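Local atomic coordinates of probable sugar kinase (Clostridium perfringens, PDB entry 3KZH), a protein that probably acts as a carbohydrate kinase of the pfkB/ribokinase family, passing a phosphate group to a sugar, though its natural substrate is not established. Residues V16-G21 / P97-I102; I164-S169 / A255-V260. All blocks are in the same frame, centred on the assembly; numbering follows the deposited sequence.

Interaction 1: V16-G21 / P97-I102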
loop_
_atom_site.group_PDB
_atom_site.type_symbol
_atom_site.label_atom_id
_atom_site.label_comp_id
_atom_site.label_asym_id
_atom_site.label_seq_id
_atom_site.Cartn_x
_atom_site.Cartn_y
_atom_site.Cartn_z
ATOM N N VAL A 16 -10.486 -5.811 -2.568
ATOM C CA VAL A 16 -10.211 -5.204 -1.273
ATOM C C VAL A 16 -8.729 -5.313 -0.929
ATOM O O VAL A 16 -8.108 -6.344 -1.183
ATOM C CB VAL A 16 -11.012 -5.901 -0.120
ATOM C CG1 VAL A 16 -10.854 -5.122 1.204
ATOM C CG2 VAL A 16 -12.492 -6.063 -0.474
ATOM N N VAL A 17 -8.170 -4.241 -0.366
ATOM C CA VAL A 17 -6.784 -4.249 0.101
ATOM C C VAL A 17 -6.870 -4.315 1.632
ATOM O O VAL A 17 -7.442 -3.426 2.248
ATOM C CB VAL A 17 -5.978 -2.974 -0.319
ATOM C CG1 VAL A 17 -4.567 -3.005 0.286
ATOM C CG2 VAL A 17 -5.852 -2.883 -1.829
ATOM N N ASP A 18 -6.359 -5.390 2.227
ATOM C CA ASP A 18 -6.345 -5.559 3.683
ATOM C C ASP A 18 -5.016 -5.070 4.277
ATOM O O ASP A 18 -3.947 -5.406 3.771
ATOM C CB ASP A 18 -6.546 -7.027 4.062
ATOM C CG ASP A 18 -7.966 -7.517 3.835
ATOM O OD1 ASP A 18 -8.924 -6.786 4.148
ATOM O OD2 ASP A 18 -8.124 -8.664 3.372
ATOM N N VAL A 19 -5.095 -4.213 5.296
ATOM C CA VAL A 19 -3.911 -3.676 5.990
ATOM C C VAL A 19 -4.046 -4.060 7.468
ATOM O O VAL A 19 -4.863 -3.502 8.199
ATOM C CB VAL A 19 -3.772 -2.124 5.830
ATOM C CG1 VAL A 19 -2.410 -1.660 6.347
ATOM C CG2 VAL A 19 -3.927 -1.697 4.366
ATOM N N PHE A 20 -3.253 -5.041 7.883
ATOM C CA PHE A 20 -3.287 -5.564 9.244
ATOM C C PHE A 20 -2.063 -5.223 10.089
ATOM O O PHE A 20 -0.928 -5.435 9.662
ATOM C CB PHE A 20 -3.438 -7.090 9.219
ATOM C CG PHE A 20 -4.796 -7.581 8.799
ATOM C CD1 PHE A 20 -5.932 -7.330 9.592
ATOM C CD2 PHE A 20 -4.937 -8.367 7.635
ATOM C CE1 PHE A 20 -7.210 -7.859 9.240
ATOM C CE2 PHE A 20 -6.209 -8.908 7.264
ATOM C CZ PHE A 20 -7.348 -8.650 8.073
ATOM N N GLY A 21 -2.311 -4.725 11.298
ATOM C CA GLY A 21 -1.240 -4.393 12.225
ATOM C C GLY A 21 -1.274 -5.344 13.402
ATOM O O GLY A 21 -2.231 -5.336 14.172
ATOM N N PRO A 97 -11.651 -0.085 -2.015
ATOM C CA PRO A 97 -12.066 -0.797 -0.798
ATOM C C PRO A 97 -10.874 -1.284 0.029
ATOM O O PRO A 97 -9.973 -1.950 -0.484
ATOM C CB PRO A 97 -12.902 -1.936 -1.351
ATOM C CG PRO A 97 -13.579 -1.286 -2.470
ATOM C CD PRO A 97 -12.501 -0.499 -3.149
ATOM N N THR A 98 -10.817 -0.801 1.266
ATOM C CA THR A 98 -9.729 -1.112 2.183
ATOM C C THR A 98 -10.238 -1.424 3.577
ATOM O O THR A 98 -11.191 -0.813 4.053
ATOM C CB THR A 98 -8.724 0.079 2.257
ATOM O OG1 THR A 98 -8.297 0.422 0.934
ATOM C CG2 THR A 98 -7.481 -0.263 3.108
ATOM N N TYR A 99 -9.600 -2.401 4.205
ATOM C CA TYR A 99 -9.934 -2.789 5.564
ATOM C C TYR A 99 -8.658 -2.673 6.400
ATOM O O TYR A 99 -7.719 -3.455 6.237
ATOM C CB TYR A 99 -10.511 -4.210 5.606
ATOM C CG TYR A 99 -10.942 -4.668 6.983
ATOM C CD1 TYR A 99 -12.050 -4.080 7.630
ATOM C CD2 TYR A 99 -10.233 -5.686 7.656
ATOM C CE1 TYR A 99 -12.447 -4.502 8.937
ATOM C CE2 TYR A 99 -10.615 -6.116 8.953
ATOM C CZ TYR A 99 -11.720 -5.518 9.583
ATOM O OH TYR A 99 -12.088 -5.937 10.841
ATOM N N LEU A 100 -8.628 -1.652 7.254
ATOM C CA LEU A 100 -7.502 -1.384 8.144
ATOM C C LEU A 100 -7.833 -1.903 9.543
ATOM O O LEU A 100 -8.757 -1.413 10.173
ATOM C CB LEU A 100 -7.208 0.123 8.164
ATOM C CG LEU A 100 -6.210 0.755 9.147
ATOM C CD1 LEU A 100 -4.817 0.141 9.019
ATOM C CD2 LEU A 100 -6.156 2.242 8.883
ATOM N N ALA A 101 -7.081 -2.895 10.014
ATOM C CA ALA A 101 -7.314 -3.465 11.340
ATOM C C ALA A 101 -6.080 -3.638 12.192
ATOM O O ALA A 101 -5.032 -4.056 11.709
ATOM C CB ALA A 101 -8.035 -4.789 11.239
ATOM N N ILE A 102 -6.228 -3.331 13.478
ATOM C CA ILE A 102 -5.146 -3.474 14.447
ATOM C C ILE A 102 -5.498 -4.622 15.397
ATOM O O ILE A 102 -6.571 -4.635 16.002
ATOM C CB ILE A 102 -4.862 -2.126 15.192
ATOM C CG1 ILE A 102 -4.176 -1.160 14.219
ATOM C CG2 ILE A 102 -3.991 -2.350 16.441
ATOM C CD1 ILE A 102 -4.076 0.255 14.674
#
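Phe20 reaches across to Ala101 and Tyr99, CD1 of its ring lying 3.7 Å from Ala101 CB and CE1 lying 3.8 Å from Tyr99 CE2. The two rings do not stack: Phe20 CE1 comes up to the rim of the tyrosine, near that ring's plane. Asp18 CG lies beside its own backbone N (chi1 -72°), and from there OD1 reaches Tyr99 CB at 3.4 Å, the carboxylate turned 84° against the ring. The face carrying Val17, Val19, Thr98 and Leu100 is mostly apolar; Thr98 OG1, its polar atom, is hydrogen-bonded to Thr96 O. There Val19 works with both branches, CG2 at 4.0 Å from Thr98 CG2 and CG1 against Leu100 CD1.

Beneath the side chains, two parallel strands run in register, their directions only 10° apart. Five backbone hydrogen bonds join them, three given by the N-H groups of Val17, Val19 and Gly21 and two returned by those of Tyr99 and Ala101; the shortest, Gly21 N to Ala101 O, measures 2.8 Å. CA-H groups add to the grip, with Thr98 CA 3.3 Å from Val17 O.

Val16, Asp18 and Phe20 bond in turn to Gly42, Ser40 and Lys38 of strand 32-42, so strand 16-23 is held on both edges. Val17, Val19 and Thr98 touch His70 of helix 69-81, while Val19 and Leu100 meet Leu100 and Gly21 of the second subunit. Such a small sheet, set apart from the large one and packed on a partner subunit largely through the face of Val19, Leu100 and Ile102, matches the lid of ribokinase-like kinases and is consistent with a beta-clasp dimer.

Interaction 2: I164-S169 / A255-V260. With BGC (beta-D-glucopyranose), chain C.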
loop_
_atom_site.group_PDB
_atom_site.type_symbol
_atom_site.label_atom_id
_atom_site.label_comp_id
_atom_site.label_asym_id
_atom_site.label_seq_id
_atom_site.Cartn_x
_atom_site.Cartn_y
_atom_site.Cartn_z
ATOM N N ILE A 164 -21.703 -17.916 -13.604
ATOM C CA ILE A 164 -21.219 -18.833 -12.564
ATOM C C ILE A 164 -21.367 -18.187 -11.170
ATOM O O ILE A 164 -20.825 -17.110 -10.921
ATOM C CB ILE A 164 -19.717 -19.265 -12.802
ATOM C CG1 ILE A 164 -19.519 -19.841 -14.219
ATOM C CG2 ILE A 164 -19.279 -20.298 -11.750
ATOM C CD1 ILE A 164 -18.090 -20.133 -14.608
ATOM N N LEU A 165 -22.069 -18.872 -10.265
ATOM C CA LEU A 165 -22.283 -18.378 -8.905
ATOM C C LEU A 165 -21.429 -18.994 -7.792
ATOM O O LEU A 165 -21.347 -20.214 -7.659
ATOM C CB LEU A 165 -23.770 -18.505 -8.506
ATOM C CG LEU A 165 -24.285 -18.053 -7.121
ATOM C CD1 LEU A 165 -24.065 -16.563 -6.889
ATOM C CD2 LEU A 165 -25.751 -18.409 -6.935
ATOM N N ASP A 166 -20.857 -18.109 -6.971
ATOM C CA ASP A 166 -20.078 -18.456 -5.782
ATOM C C ASP A 166 -20.939 -17.768 -4.691
ATOM O O ASP A 166 -20.831 -16.561 -4.497
ATOM C CB ASP A 166 -18.670 -17.833 -5.845
ATOM C CG ASP A 166 -17.748 -18.302 -4.704
ATOM O OD1 ASP A 166 -18.247 -18.606 -3.602
ATOM O OD2 ASP A 166 -16.513 -18.373 -4.910
ATOM N N PRO A 167 -21.804 -18.524 -3.973
ATOM C CA PRO A 167 -22.675 -17.959 -2.926
ATOM C C PRO A 167 -22.080 -17.255 -1.703
ATOM O O PRO A 167 -22.830 -16.614 -0.972
ATOM C CB PRO A 167 -23.544 -19.154 -2.506
ATOM C CG PRO A 167 -23.548 -20.023 -3.703
ATOM C CD PRO A 167 -22.108 -19.954 -4.143
ATOM N N VAL A 168 -20.763 -17.361 -1.488
ATOM C CA VAL A 168 -20.032 -16.735 -0.354
ATOM C C VAL A 168 -20.415 -17.222 1.075
ATOM O O VAL A 168 -19.536 -17.622 1.848
ATOM C CB VAL A 168 -19.996 -15.156 -0.469
ATOM C CG1 VAL A 168 -19.205 -14.519 0.676
ATOM C CG2 VAL A 168 -19.360 -14.751 -1.793
ATOM N N SER A 169 -21.705 -17.169 1.410
ATOM C CA SER A 169 -22.224 -17.603 2.712
ATOM C C SER A 169 -23.680 -18.036 2.579
ATOM O O SER A 169 -24.336 -17.720 1.585
ATOM C CB SER A 169 -22.116 -16.480 3.759
ATOM O OG SER A 169 -23.108 -15.479 3.573
ATOM N N ALA A 255 -10.094 -21.229 -0.378
ATOM C CA ALA A 255 -10.103 -22.553 -1.013
ATOM C C ALA A 255 -11.204 -22.713 -2.057
ATOM O O ALA A 255 -10.962 -23.244 -3.142
ATOM C CB ALA A 255 -10.209 -23.649 0.037
ATOM N N GLY A 256 -12.405 -22.240 -1.716
ATOM C CA GLY A 256 -13.544 -22.289 -2.616
ATOM C C GLY A 256 -13.387 -21.325 -3.782
ATOM O O GLY A 256 -13.988 -21.529 -4.843
ATOM N N ASP A 257 -12.565 -20.291 -3.580
ATOM C CA ASP A 257 -12.261 -19.283 -4.601
ATOM C C ASP A 257 -11.450 -19.949 -5.716
ATOM O O ASP A 257 -11.704 -19.737 -6.901
ATOM C CB ASP A 257 -11.410 -18.133 -4.024
ATOM C CG ASP A 257 -12.087 -17.374 -2.886
ATOM O OD1 ASP A 257 -13.313 -17.500 -2.668
ATOM O OD2 ASP A 257 -11.356 -16.628 -2.199
ATOM N N SER A 258 -10.464 -20.737 -5.296
ATOM C CA SER A 258 -9.587 -21.494 -6.172
ATOM C C SER A 258 -10.347 -22.582 -6.906
ATOM O O SER A 258 -9.977 -22.920 -8.036
ATOM C CB SER A 258 -8.471 -22.135 -5.368
ATOM O OG SER A 258 -7.616 -21.156 -4.856
ATOM N N PHE A 259 -11.394 -23.128 -6.266
ATOM C CA PHE A 259 -12.226 -24.164 -6.892
ATOM C C PHE A 259 -13.000 -23.571 -8.055
ATOM O O PHE A 259 -13.082 -24.206 -9.099
ATOM C CB PHE A 259 -13.212 -24.837 -5.907
ATOM C CG PHE A 259 -13.931 -26.041 -6.488
ATOM C CD1 PHE A 259 -13.325 -27.303 -6.477
ATOM C CD2 PHE A 259 -15.179 -25.902 -7.133
ATOM C CE1 PHE A 259 -13.940 -28.418 -7.117
ATOM C CE2 PHE A 259 -15.805 -27.002 -7.772
ATOM C CZ PHE A 259 -15.183 -28.262 -7.767
ATOM N N VAL A 260 -13.552 -22.365 -7.867
ATOM C CA VAL A 260 -14.331 -21.655 -8.899
ATOM C C VAL A 260 -13.437 -21.356 -10.105
ATOM O O VAL A 260 -13.857 -21.493 -11.265
ATOM C CB VAL A 260 -14.981 -20.332 -8.348
ATOM C CG1 VAL A 260 -15.698 -19.554 -9.455
ATOM C CG2 VAL A 260 -15.996 -20.660 -7.268
HETATM C C2 BGC C . -17.927 -20.797 0.652
HETATM C C3 BGC C . -16.682 -21.718 0.835
HETATM C C4 BGC C . -16.985 -22.952 -0.114
HETATM C C5 BGC C . -17.197 -22.522 -1.628
HETATM C C6 BGC C . -17.508 -23.620 -2.562
HETATM C C1 BGC C . -18.006 -20.383 -0.816
HETATM O O1 BGC C . -18.979 -19.625 -0.964
HETATM O O2 BGC C . -17.766 -19.757 1.360
HETATM O O3 BGC C . -16.740 -22.063 2.070
HETATM O O4 BGC C . -15.986 -23.803 0.002
HETATM O O5 BGC C . -18.230 -21.568 -1.706
HETATM O O HOH W 1 -15.555 -18.794 -2.321
#
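Asp166 and Asp257 share one water, which lies 2.8 Å from Asp166 OD2 and 2.6 Å from Asp257 OD1. Asp166 OD2 and Asp257 OD1 are 4.0 Å apart, with the carboxylate planes 59° askew, and the water bridges them. The second oxygen of Asp257, OD2, is bonded to Asn47 ND2 of helix 44-54, which helps to fix how that carboxylate is turned.

Asp166 divides its oxygens between two tasks. While OD2 faces the helix, OD1 lies 2.9 Å from O1 of the bound glucose, a probable hydrogen bond. Asp166 CB points toward helix 255-268, and CG, anti to the backbone N (chi1 -173°), continues from it. The CG2 branch of Val260 lies 3.3 Å from Asp166 OD2, a tight apolar cover for a buried oxygen. Two residues before the aspartate, Ile164 CG2 meets CG1 of the same valine, Val260, at 4.3 Å.

The sugar lies between the segments. Two residues after Asp166, Val168 O accepts a bond of 2.8 Å from glucose O2; across from it, Gly256 presents its bare CA at 3.8 Å from C5, where lack of a side chain lets the ring come close. Glu192 OE2 is a further hydrogen-bonding partner of the glucose. Strand 164-166 and helix 255-260 run nearly antiparallel, at 173°.

Gly254, Ala255, Gly256 and Asp257 form the Gly-Ala-Gly-Asp signature at a helix start. In ribokinase relatives this helix end provides the anion hole and its aspartate the catalytic base, so the glucose probably occupies part of the kinase active site, perhaps the region that takes nucleotide phosphates.

The two interactions belong to different sheets of one ribokinase-like subunit. Interaction 1 pairs two strands of the small sheet, its centre about 19 Å from the centre of the chain, where the second subunit packs; the centre of interaction 2 lies about 4 Å from that of the chain, at the carboxyl end of a strand of the large sheet, and no other chain touches it. The centres of interactions 1 and 2 are about 22 Å apart. The nearest atoms of interactions 1 and 2 are about 10 Å apart, without contact. Both segments of interaction 1 precede those of interaction 2. Helix 44-54 follows strand 32-42, the neighbour of strand 16-23, and its Asn47 bonds to Asp257.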